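Local coordinates for amino acid ABC transporter, periplasmic amino acid-binding protein (PDB 4Z9N) that binds glutathione and probably delivers it or related solutes in the periplasm to an ABC transporter for import, at residues V82-R87 and L215-G220; V46-A51 and W230-L235; A238-I243 and Q315-G320. All blocks are in the same frame, centred on the assembly; numbering follows the deposited sequence.

Interaction 1. Residues V82-R87 and L215-G220. With NA (sodium ion), chain K; GSH (glutathione), chain U.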
loop_
_atom_site.group_PDB
_atom_site.type_symbol
_atom_site.label_atom_id
_atom_site.label_comp_id
_atom_site.label_asym_id
_atom_site.label_seq_id
_atom_site.Cartn_x
_atom_site.Cartn_y
_atom_site.Cartn_z
ATOM N N VAL D 82 20.394 -12.051 7.007
ATOM C CA VAL D 82 19.524 -12.244 5.845
ATOM C C VAL D 82 19.355 -10.923 5.112
ATOM O O VAL D 82 19.453 -9.845 5.708
ATOM C CB VAL D 82 18.132 -12.845 6.216
ATOM C CG1 VAL D 82 18.302 -14.201 6.896
ATOM C CG2 VAL D 82 17.309 -11.880 7.085
ATOM N N ASP D 83 19.093 -11.028 3.815
ATOM C CA ASP D 83 18.936 -9.877 2.934
ATOM C C ASP D 83 17.499 -9.351 2.941
ATOM O O ASP D 83 17.263 -8.176 2.668
ATOM C CB ASP D 83 19.341 -10.258 1.503
ATOM C CG ASP D 83 20.759 -10.801 1.424
ATOM O OD1 ASP D 83 21.680 -10.165 1.977
ATOM O OD2 ASP D 83 20.951 -11.874 0.816
ATOM N N VAL D 84 16.548 -10.231 3.237
ATOM C CA VAL D 84 15.121 -9.900 3.239
ATOM C C VAL D 84 14.409 -10.870 4.180
ATOM O O VAL D 84 14.853 -12.008 4.372
ATOM C CB VAL D 84 14.511 -9.958 1.800
ATOM C CG1 VAL D 84 14.611 -11.365 1.217
ATOM C CG2 VAL D 84 13.054 -9.440 1.769
ATOM N N LEU D 85 13.325 -10.400 4.787
ATOM C CA LEU D 85 12.511 -11.214 5.677
ATOM C C LEU D 85 11.113 -11.320 5.104
ATOM O O LEU D 85 10.413 -10.320 4.991
ATOM C CB LEU D 85 12.464 -10.608 7.082
ATOM C CG LEU D 85 11.584 -11.324 8.104
ATOM C CD1 LEU D 85 12.198 -12.684 8.512
ATOM C CD2 LEU D 85 11.401 -10.432 9.352
ATOM N N ILE D 86 10.725 -12.524 4.709
ATOM C CA ILE D 86 9.405 -12.753 4.142
ATOM C C ILE D 86 8.836 -13.906 4.935
ATOM O O ILE D 86 9.125 -15.053 4.654
ATOM C CB ILE D 86 9.468 -13.038 2.647
ATOM C CG1 ILE D 86 10.213 -11.902 1.952
ATOM C CG2 ILE D 86 8.038 -13.127 2.072
ATOM C CD1 ILE D 86 10.382 -12.072 0.450
ATOM N N ARG D 87 8.060 -13.587 5.964
ATOM C CA ARG D 87 7.763 -14.576 6.987
ATOM C C ARG D 87 6.562 -14.155 7.821
ATOM O O ARG D 87 6.696 -13.936 9.023
ATOM C CB ARG D 87 9.009 -14.782 7.876
ATOM C CG ARG D 87 8.884 -15.832 8.993
ATOM C CD ARG D 87 9.624 -15.371 10.232
ATOM N NE ARG D 87 9.330 -16.176 11.421
ATOM C CZ ARG D 87 8.221 -16.043 12.149
ATOM N NH1 ARG D 87 7.281 -15.179 11.779
ATOM N NH2 ARG D 87 8.038 -16.801 13.228
ATOM N N LEU D 215 6.820 -7.358 3.327
ATOM C CA LEU D 215 8.124 -7.695 2.785
ATOM C C LEU D 215 9.148 -6.806 3.462
ATOM O O LEU D 215 9.207 -5.605 3.197
ATOM C CB LEU D 215 8.124 -7.495 1.268
ATOM C CG LEU D 215 6.981 -8.261 0.592
ATOM C CD1 LEU D 215 6.928 -7.931 -0.877
ATOM C CD2 LEU D 215 7.121 -9.766 0.807
ATOM N N THR D 216 9.947 -7.387 4.350
ATOM C CA THR D 216 10.660 -6.578 5.335
ATOM C C THR D 216 12.137 -6.455 4.982
ATOM O O THR D 216 12.781 -7.453 4.717
ATOM C CB THR D 216 10.477 -7.196 6.729
ATOM O OG1 THR D 216 9.074 -7.421 6.938
ATOM C CG2 THR D 216 11.013 -6.270 7.823
ATOM N N VAL D 217 12.646 -5.225 4.925
ATOM C CA VAL D 217 14.046 -4.963 4.586
ATOM C C VAL D 217 14.635 -3.968 5.585
ATOM O O VAL D 217 13.905 -3.342 6.359
ATOM C CB VAL D 217 14.217 -4.417 3.145
ATOM C CG1 VAL D 217 13.840 -5.468 2.089
ATOM C CG2 VAL D 217 13.397 -3.140 2.953
ATOM N N ARG D 218 15.952 -3.814 5.554
ATOM C CA ARG D 218 16.610 -2.785 6.358
ATOM C C ARG D 218 16.338 -1.406 5.757
ATOM O O ARG D 218 16.239 -1.268 4.543
ATOM C CB ARG D 218 18.122 -3.041 6.442
ATOM C CG ARG D 218 18.487 -4.292 7.218
ATOM C CD ARG D 218 19.999 -4.486 7.297
ATOM N NE ARG D 218 20.596 -4.748 5.996
ATOM C CZ ARG D 218 20.671 -5.950 5.436
ATOM N NH1 ARG D 218 20.175 -7.011 6.056
ATOM N NH2 ARG D 218 21.225 -6.089 4.242
ATOM N N GLN D 219 16.210 -0.390 6.611
ATOM C CA GLN D 219 16.270 1.008 6.167
ATOM C C GLN D 219 17.630 1.343 5.553
ATOM O O GLN D 219 18.606 0.623 5.752
ATOM C CB GLN D 219 15.992 1.961 7.340
ATOM C CG GLN D 219 14.555 1.913 7.817
ATOM C CD GLN D 219 14.255 2.859 8.975
ATOM O OE1 GLN D 219 13.083 3.104 9.304
ATOM N NE2 GLN D 219 15.308 3.391 9.599
ATOM N N GLY D 220 17.695 2.439 4.799
ATOM C CA GLY D 220 18.962 2.947 4.297
ATOM C C GLY D 220 19.501 2.331 3.013
ATOM O O GLY D 220 20.658 2.544 2.655
HETATM NA NA NA K . 10.812 2.495 8.536
HETATM N N1 GSH U . 1.973 -11.932 12.107
HETATM C CA1 GSH U . 2.270 -12.030 13.537
HETATM C C1 GSH U . 3.495 -11.170 13.837
HETATM O O11 GSH U . 3.840 -10.992 15.038
HETATM O O12 GSH U . 4.164 -10.647 12.902
HETATM C CB1 GSH U . 2.582 -13.474 13.964
HETATM C CG1 GSH U . 3.801 -13.977 13.166
HETATM C CD1 GSH U . 4.267 -15.300 13.764
HETATM O OE1 GSH U . 5.384 -15.456 14.151
HETATM N N2 GSH U . 3.312 -16.380 13.842
HETATM C CA2 GSH U . 3.753 -17.629 14.435
HETATM C C2 GSH U . 4.889 -18.283 13.634
HETATM O O2 GSH U . 5.139 -18.017 12.503
HETATM C CB2 GSH U . 2.558 -18.559 14.673
HETATM S SG2 GSH U . 1.866 -19.203 13.125
HETATM N N3 GSH U . 5.711 -19.237 14.347
HETATM C CA3 GSH U . 6.800 -19.889 13.672
HETATM C C3 GSH U . 8.062 -19.722 14.519
HETATM O O31 GSH U . 9.074 -20.416 14.236
HETATM O O32 GSH U . 8.097 -18.890 15.477
HETATM O O HOH W 1 17.616 -5.622 3.802
HETATM O O HOH W 2 22.256 -8.747 4.128
#
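R218 grips the backbone of V82 with its side chain, taking over where the two strands stop pairing. Its NH1 donates to V82 O at 2.9 Å, a bent bond (143° at the hydrogen) although the oxygen lies in the guanidinium plane. The chain turns at chi3 (-66°), which swings NE off the extended line. A water lies over the centre of the guanidinium face; it gives a proton to D83 O at 2.8 Å and accepts one from R218 N. The D83 carboxylate forms a salt bridge with K18.

True strand pairing is a single antiparallel, hydrogen-bonded pair: L85 N to T216 O and T216 N to L85 O, both 3.0 Å. Beside it V84 CG2 meets V217 CG1 at 4.1 Å, and I86 CG2 meets L215 CD2 at 3.7 Å, branched apolar groups that suit a buried sheet. R87, beyond the pairing, donates from both NH1 and NH2 to glutathione OE1. Q219, at the other end, belongs to a sodium site shared with D96, L101 and D102 and with D226 of the second subunit.

Strand 211-218 thus runs antiparallel beside 84-85, as in the lobe of a type II periplasmic binding protein. I86 packs on helix 44-57, L215 and V217 on helix 222-240, and T216 on helix 73-78 and strand 101-117.

Interaction 2. Residues V46-A51 and W230-L235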
loop_
_atom_site.group_PDB
_atom_site.type_symbol
_atom_site.label_atom_id
_atom_site.label_comp_id
_atom_site.label_asym_id
_atom_site.label_seq_id
_atom_site.Cartn_x
_atom_site.Cartn_y
_atom_site.Cartn_z
ATOM N N VAL D 46 7.807 -18.546 0.737
ATOM C CA VAL D 46 8.959 -19.114 0.037
ATOM C C VAL D 46 8.965 -18.708 -1.441
ATOM O O VAL D 46 10.003 -18.300 -1.981
ATOM C CB VAL D 46 8.997 -20.644 0.181
ATOM C CG1 VAL D 46 9.901 -21.271 -0.886
ATOM C CG2 VAL D 46 9.482 -21.014 1.596
ATOM N N ASP D 47 7.812 -18.805 -2.102
ATOM C CA ASP D 47 7.764 -18.460 -3.522
ATOM C C ASP D 47 8.065 -16.970 -3.740
ATOM O O ASP D 47 8.624 -16.585 -4.771
ATOM C CB ASP D 47 6.403 -18.805 -4.153
ATOM C CG ASP D 47 6.267 -20.283 -4.504
ATOM O OD1 ASP D 47 5.124 -20.721 -4.754
ATOM O OD2 ASP D 47 7.290 -21.012 -4.503
ATOM N N TYR D 48 7.690 -16.133 -2.778
ATOM C CA TYR D 48 8.008 -14.706 -2.870
ATOM C C TYR D 48 9.525 -14.513 -2.847
ATOM O O TYR D 48 10.064 -13.693 -3.587
ATOM C CB TYR D 48 7.340 -13.912 -1.734
ATOM C CG TYR D 48 6.201 -13.049 -2.239
ATOM C CD1 TYR D 48 4.936 -13.593 -2.469
ATOM C CD2 TYR D 48 6.401 -11.706 -2.537
ATOM C CE1 TYR D 48 3.903 -12.819 -2.960
ATOM C CE2 TYR D 48 5.363 -10.922 -3.049
ATOM C CZ TYR D 48 4.123 -11.492 -3.250
ATOM O OH TYR D 48 3.090 -10.712 -3.735
ATOM N N CYS D 49 10.206 -15.264 -1.989
ATOM C CA CYS D 49 11.673 -15.263 -1.971
ATOM C C CYS D 49 12.239 -15.681 -3.309
ATOM O O CYS D 49 13.174 -15.066 -3.833
ATOM C CB CYS D 49 12.215 -16.207 -0.907
ATOM S SG CYS D 49 11.774 -15.775 0.765
ATOM N N ARG D 50 11.676 -16.752 -3.851
ATOM C CA ARG D 50 12.131 -17.250 -5.137
ATOM C C ARG D 50 11.827 -16.248 -6.246
ATOM O O ARG D 50 12.528 -16.210 -7.260
ATOM C CB ARG D 50 11.494 -18.602 -5.460
ATOM C CG ARG D 50 11.792 -19.704 -4.436
ATOM C CD ARG D 50 11.566 -21.086 -5.056
ATOM N NE ARG D 50 11.708 -22.145 -4.066
ATOM C CZ ARG D 50 12.873 -22.672 -3.695
ATOM N NH1 ARG D 50 14.009 -22.247 -4.227
ATOM N NH2 ARG D 50 12.898 -23.625 -2.775
ATOM N N ALA D 51 10.777 -15.452 -6.066
ATOM C CA ALA D 51 10.446 -14.426 -7.059
ATOM C C ALA D 51 11.546 -13.360 -7.129
ATOM O O ALA D 51 11.930 -12.912 -8.215
ATOM C CB ALA D 51 9.073 -13.768 -6.747
ATOM N N TRP D 230 9.217 -3.937 -6.225
ATOM C CA TRP D 230 8.757 -4.028 -7.586
ATOM C C TRP D 230 8.688 -5.471 -8.075
ATOM O O TRP D 230 7.957 -5.746 -9.017
ATOM C CB TRP D 230 9.612 -3.121 -8.466
ATOM C CG TRP D 230 9.094 -1.756 -8.270
ATOM C CD1 TRP D 230 9.632 -0.766 -7.494
ATOM C CD2 TRP D 230 7.845 -1.249 -8.758
ATOM N NE1 TRP D 230 8.813 0.336 -7.502
ATOM C CE2 TRP D 230 7.713 0.072 -8.278
ATOM C CE3 TRP D 230 6.843 -1.773 -9.586
ATOM C CZ2 TRP D 230 6.607 0.873 -8.580
ATOM C CZ3 TRP D 230 5.750 -0.975 -9.897
ATOM C CH2 TRP D 230 5.638 0.337 -9.392
ATOM N N THR D 231 9.365 -6.395 -7.391
ATOM C CA THR D 231 9.071 -7.819 -7.578
ATOM C C THR D 231 7.601 -8.086 -7.212
ATOM O O THR D 231 6.854 -8.675 -7.996
ATOM C CB THR D 231 9.994 -8.716 -6.733
ATOM O OG1 THR D 231 11.337 -8.579 -7.202
ATOM C CG2 THR D 231 9.571 -10.185 -6.835
ATOM N N HIS D 232 7.197 -7.642 -6.021
ATOM C CA HIS D 232 5.808 -7.755 -5.575
ATOM C C HIS D 232 4.808 -7.149 -6.556
ATOM O O HIS D 232 3.804 -7.771 -6.909
ATOM C CB HIS D 232 5.663 -7.081 -4.209
ATOM C CG HIS D 232 4.252 -6.944 -3.732
ATOM N ND1 HIS D 232 3.425 -8.025 -3.507
ATOM C CD2 HIS D 232 3.548 -5.845 -3.356
ATOM C CE1 HIS D 232 2.261 -7.593 -3.044
ATOM N NE2 HIS D 232 2.314 -6.275 -2.941
ATOM N N ASN D 233 5.076 -5.934 -7.002
ATOM C CA ASN D 233 4.096 -5.265 -7.844
ATOM C C ASN D 233 4.093 -5.857 -9.244
ATOM O O ASN D 233 3.051 -5.874 -9.898
ATOM C CB ASN D 233 4.344 -3.758 -7.852
ATOM C CG ASN D 233 3.825 -3.098 -6.584
ATOM O OD1 ASN D 233 2.628 -2.860 -6.462
ATOM N ND2 ASN D 233 4.719 -2.836 -5.617
ATOM N N ALA D 234 5.231 -6.401 -9.678
ATOM C CA ALA D 234 5.265 -7.120 -10.941
ATOM C C ALA D 234 4.358 -8.342 -10.854
ATOM O O ALA D 234 3.611 -8.633 -11.794
ATOM C CB ALA D 234 6.691 -7.538 -11.313
ATOM N N LEU D 235 4.421 -9.052 -9.734
ATOM C CA LEU D 235 3.564 -10.225 -9.553
ATOM C C LEU D 235 2.085 -9.845 -9.653
ATOM O O LEU D 235 1.282 -10.569 -10.261
ATOM C CB LEU D 235 3.837 -10.899 -8.204
ATOM C CG LEU D 235 5.179 -11.636 -8.100
ATOM C CD1 LEU D 235 5.462 -12.027 -6.656
ATOM C CD2 LEU D 235 5.184 -12.863 -9.010
#
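Y48 and A51 of helix 44-57 meet T231, H232 and L235 of helix 222-240, where two helices covering one face of the lobe's sheet cross in this alpha/beta binding-protein fold. The short segments' axes lie 10.3 Å apart with their directions 107° apart, so each helix offers the other only a few residues. One turn before A51, Y48 carries most of the contact. Its chi1 of -109° puts CG away from a staggered position, and the ring extends to the second helix. There OH and H232 ND1 share a 2.7 Å hydrogen bond whose donor may be either; the hydroxyl lies in the imidazole plane, at the ring's edge. The two rings meet rim to rim, neither covering the other. Tyrosine suits this place because it joins a polar tip to a broad apolar face, over which L235 CD1 makes a CH-pi contact 3.9 Å from the centroid. Y292 also packs on Y48 and L235. A51 then needs only a methyl, for here the backbones come close: its CB touches L235 CD1 at 4.0 Å. T231 turns its OG1 back to V227 O in its own helix, leaving the methyl CG2 to press on A51 CB at 3.6 Å.

Interaction 3. Residues A238-I243 and Q315-G320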
loop_
_atom_site.group_PDB
_atom_site.type_symbol
_atom_site.label_atom_id
_atom_site.label_comp_id
_atom_site.label_asym_id
_atom_site.label_seq_id
_atom_site.Cartn_x
_atom_site.Cartn_y
_atom_site.Cartn_z
ATOM N N ALA D 238 1.148 -8.655 -13.349
ATOM C CA ALA D 238 1.093 -9.809 -14.243
ATOM C C ALA D 238 -0.230 -10.544 -14.082
ATOM O O ALA D 238 -0.868 -10.905 -15.077
ATOM C CB ALA D 238 2.260 -10.752 -13.990
ATOM N N GLU D 239 -0.675 -10.740 -12.845
ATOM C CA GLU D 239 -1.957 -11.417 -12.670
ATOM C C GLU D 239 -3.072 -10.567 -13.277
ATOM O O GLU D 239 -3.919 -11.082 -14.016
ATOM C CB GLU D 239 -2.279 -11.720 -11.202
ATOM C CG GLU D 239 -3.566 -12.549 -11.101
ATOM C CD GLU D 239 -4.101 -12.738 -9.700
ATOM O OE1 GLU D 239 -3.657 -12.033 -8.760
ATOM O OE2 GLU D 239 -4.977 -13.623 -9.543
ATOM N N GLU D 240 -3.060 -9.268 -12.994
ATOM C CA GLU D 240 -4.087 -8.369 -13.534
ATOM C C GLU D 240 -4.155 -8.425 -15.071
ATOM O O GLU D 240 -5.242 -8.319 -15.669
ATOM C CB GLU D 240 -3.838 -6.921 -13.076
ATOM C CG GLU D 240 -4.985 -5.978 -13.468
ATOM C CD GLU D 240 -4.702 -4.512 -13.155
ATOM O OE1 GLU D 240 -3.929 -4.242 -12.215
ATOM O OE2 GLU D 240 -5.249 -3.642 -13.871
ATOM N N TYR D 241 -3.003 -8.620 -15.712
ATOM C CA TYR D 241 -2.945 -8.630 -17.168
ATOM C C TYR D 241 -3.030 -10.045 -17.761
ATOM O O TYR D 241 -2.879 -10.217 -18.962
ATOM C CB TYR D 241 -1.666 -7.943 -17.665
ATOM C CG TYR D 241 -1.484 -6.487 -17.256
ATOM C CD1 TYR D 241 -2.552 -5.708 -16.844
ATOM C CD2 TYR D 241 -0.229 -5.893 -17.302
ATOM C CE1 TYR D 241 -2.370 -4.370 -16.487
ATOM C CE2 TYR D 241 -0.042 -4.565 -16.949
ATOM C CZ TYR D 241 -1.115 -3.807 -16.541
ATOM O OH TYR D 241 -0.922 -2.484 -16.185
ATOM N N GLY D 242 -3.301 -11.045 -16.929
ATOM C CA GLY D 242 -3.471 -12.410 -17.408
ATOM C C GLY D 242 -2.189 -13.067 -17.900
ATOM O O GLY D 242 -2.226 -13.956 -18.766
ATOM N N ILE D 243 -1.058 -12.627 -17.345
ATOM C CA ILE D 243 0.245 -13.183 -17.681
ATOM C C ILE D 243 0.598 -14.247 -16.662
ATOM O O ILE D 243 0.655 -13.974 -15.453
ATOM C CB ILE D 243 1.339 -12.099 -17.736
ATOM C CG1 ILE D 243 0.959 -11.019 -18.737
ATOM C CG2 ILE D 243 2.686 -12.726 -18.150
ATOM C CD1 ILE D 243 1.726 -9.738 -18.541
ATOM N N GLN D 315 -7.479 -9.396 -6.327
ATOM C CA GLN D 315 -7.144 -8.179 -7.055
ATOM C C GLN D 315 -8.100 -7.045 -6.705
ATOM O O GLN D 315 -9.283 -7.265 -6.426
ATOM C CB GLN D 315 -7.192 -8.456 -8.557
ATOM C CG GLN D 315 -5.986 -9.226 -9.116
ATOM C CD GLN D 315 -4.729 -8.386 -9.234
ATOM O OE1 GLN D 315 -4.799 -7.167 -9.403
ATOM N NE2 GLN D 315 -3.572 -9.040 -9.194
ATOM N N TRP D 316 -7.577 -5.826 -6.769
ATOM C CA TRP D 316 -8.331 -4.610 -6.480
ATOM C C TRP D 316 -9.589 -4.482 -7.342
ATOM O O TRP D 316 -10.617 -3.974 -6.883
ATOM C CB TRP D 316 -7.409 -3.390 -6.681
ATOM C CG TRP D 316 -7.008 -3.213 -8.126
ATOM C CD1 TRP D 316 -6.023 -3.880 -8.810
ATOM C CD2 TRP D 316 -7.611 -2.314 -9.057
ATOM N NE1 TRP D 316 -5.981 -3.435 -10.125
ATOM C CE2 TRP D 316 -6.946 -2.475 -10.295
ATOM C CE3 TRP D 316 -8.653 -1.377 -8.962
ATOM C CZ2 TRP D 316 -7.288 -1.728 -11.436
ATOM C CZ3 TRP D 316 -8.993 -0.635 -10.095
ATOM C CH2 TRP D 316 -8.317 -0.825 -11.318
ATOM N N ASN D 317 -9.524 -4.950 -8.586
ATOM C CA ASN D 317 -10.667 -4.820 -9.484
ATOM C C ASN D 317 -11.507 -6.090 -9.502
ATOM O O ASN D 317 -12.342 -6.280 -10.393
ATOM C CB ASN D 317 -10.212 -4.464 -10.909
ATOM C CG ASN D 317 -9.267 -5.487 -11.503
ATOM O OD1 ASN D 317 -8.813 -6.409 -10.828
ATOM N ND2 ASN D 317 -8.964 -5.325 -12.790
ATOM N N LYS D 318 -11.277 -6.958 -8.520
ATOM C CA LYS D 318 -12.099 -8.146 -8.314
ATOM C C LYS D 318 -12.570 -8.207 -6.859
ATOM O O LYS D 318 -12.867 -9.284 -6.346
ATOM C CB LYS D 318 -11.321 -9.424 -8.655
ATOM C CG LYS D 318 -10.781 -9.481 -10.080
ATOM C CD LYS D 318 -11.882 -9.425 -11.113
ATOM C CE LYS D 318 -11.310 -9.612 -12.505
ATOM N NZ LYS D 318 -10.702 -10.963 -12.630
ATOM N N GLY D 319 -12.591 -7.055 -6.190
ATOM C CA GLY D 319 -13.196 -6.945 -4.871
ATOM C C GLY D 319 -12.232 -7.041 -3.701
ATOM O O GLY D 319 -12.658 -7.044 -2.539
ATOM N N GLY D 320 -10.938 -7.136 -3.995
ATOM C CA GLY D 320 -9.941 -7.213 -2.951
ATOM C C GLY D 320 -9.129 -5.946 -2.761
ATOM O O GLY D 320 -9.509 -4.881 -3.244
HETATM O O HOH W 3 -2.909 -5.254 -9.875
HETATM O O HOH W 4 -7.881 -7.541 -14.711
#
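E239 and E240, neighbours on the last turn of helix 222-240, reach out with extended side chains to Q315 and W316 in the loop after helix 292-299. Q315 is folded at chi2 (-75°), which turns CD aside, and its amide lies between the two glutamates. Q315 NE2 donates to E239 OE1 at 3.0 Å along an almost straight line (177°). The acceptor lies in the amide plane, but the donor comes from above the carboxylate plane, the two groups being nearly perpendicular. NE2 also bonds L236 O, while E239 OE2 makes a salt bridge with R310, so glutamine here links a helix backbone to a charge that has its own counter-ion.

The amide's other end is tied through water: one molecule donates to both Q315 OE1 and E240 OE1, 2.7 Å from each. W316 has its CG in the crowded position between backbone N and carbonyl carbon (chi1 66°). Its NE1 points in the ring plane at E240 OE1, 3.0 Å away, and meets that oxygen from well above the carboxylate. K210 of the second subunit adds a salt bridge, giving OE1 three partners, which probably helps keep it ionised. N317 CB covers one face of the indole, and N317 ND2 reaches E240 O through a second water, 3.1 Å from ND2 and 2.9 Å from O.

Q315 O receives K318 N and G320 N from opposite faces of its plane, drawing the loop into a tight turn. The helix itself ends in a Schellman motif: I243 N bonds A238 O at 2.9 Å and G242 N bonds E239 O at 3.0 Å, with glycine taking the positive phi of the C-prime position.

Interactions 1 and 2 are buried in one lobe and touch: L215 packs on both Y48 and H232, and I86 packs on Y48 and C49, so the crossing helices lie directly on the strand pair. Interaction 3, about 26 Å from interaction 1 between centres, lies at the surface near the second subunit. It shares helix 222-240 with interaction 2, which uses an inner part of the helix while interaction 3 uses its C-terminal end. The chemistry follows depth: paired backbones and apolar branches in the sheet, with an arginine and waters at one end; an aromatic face and a single tyrosine-histidine hydrogen bond between helices; then carboxylates held by an amide, an indole and waters at the surface.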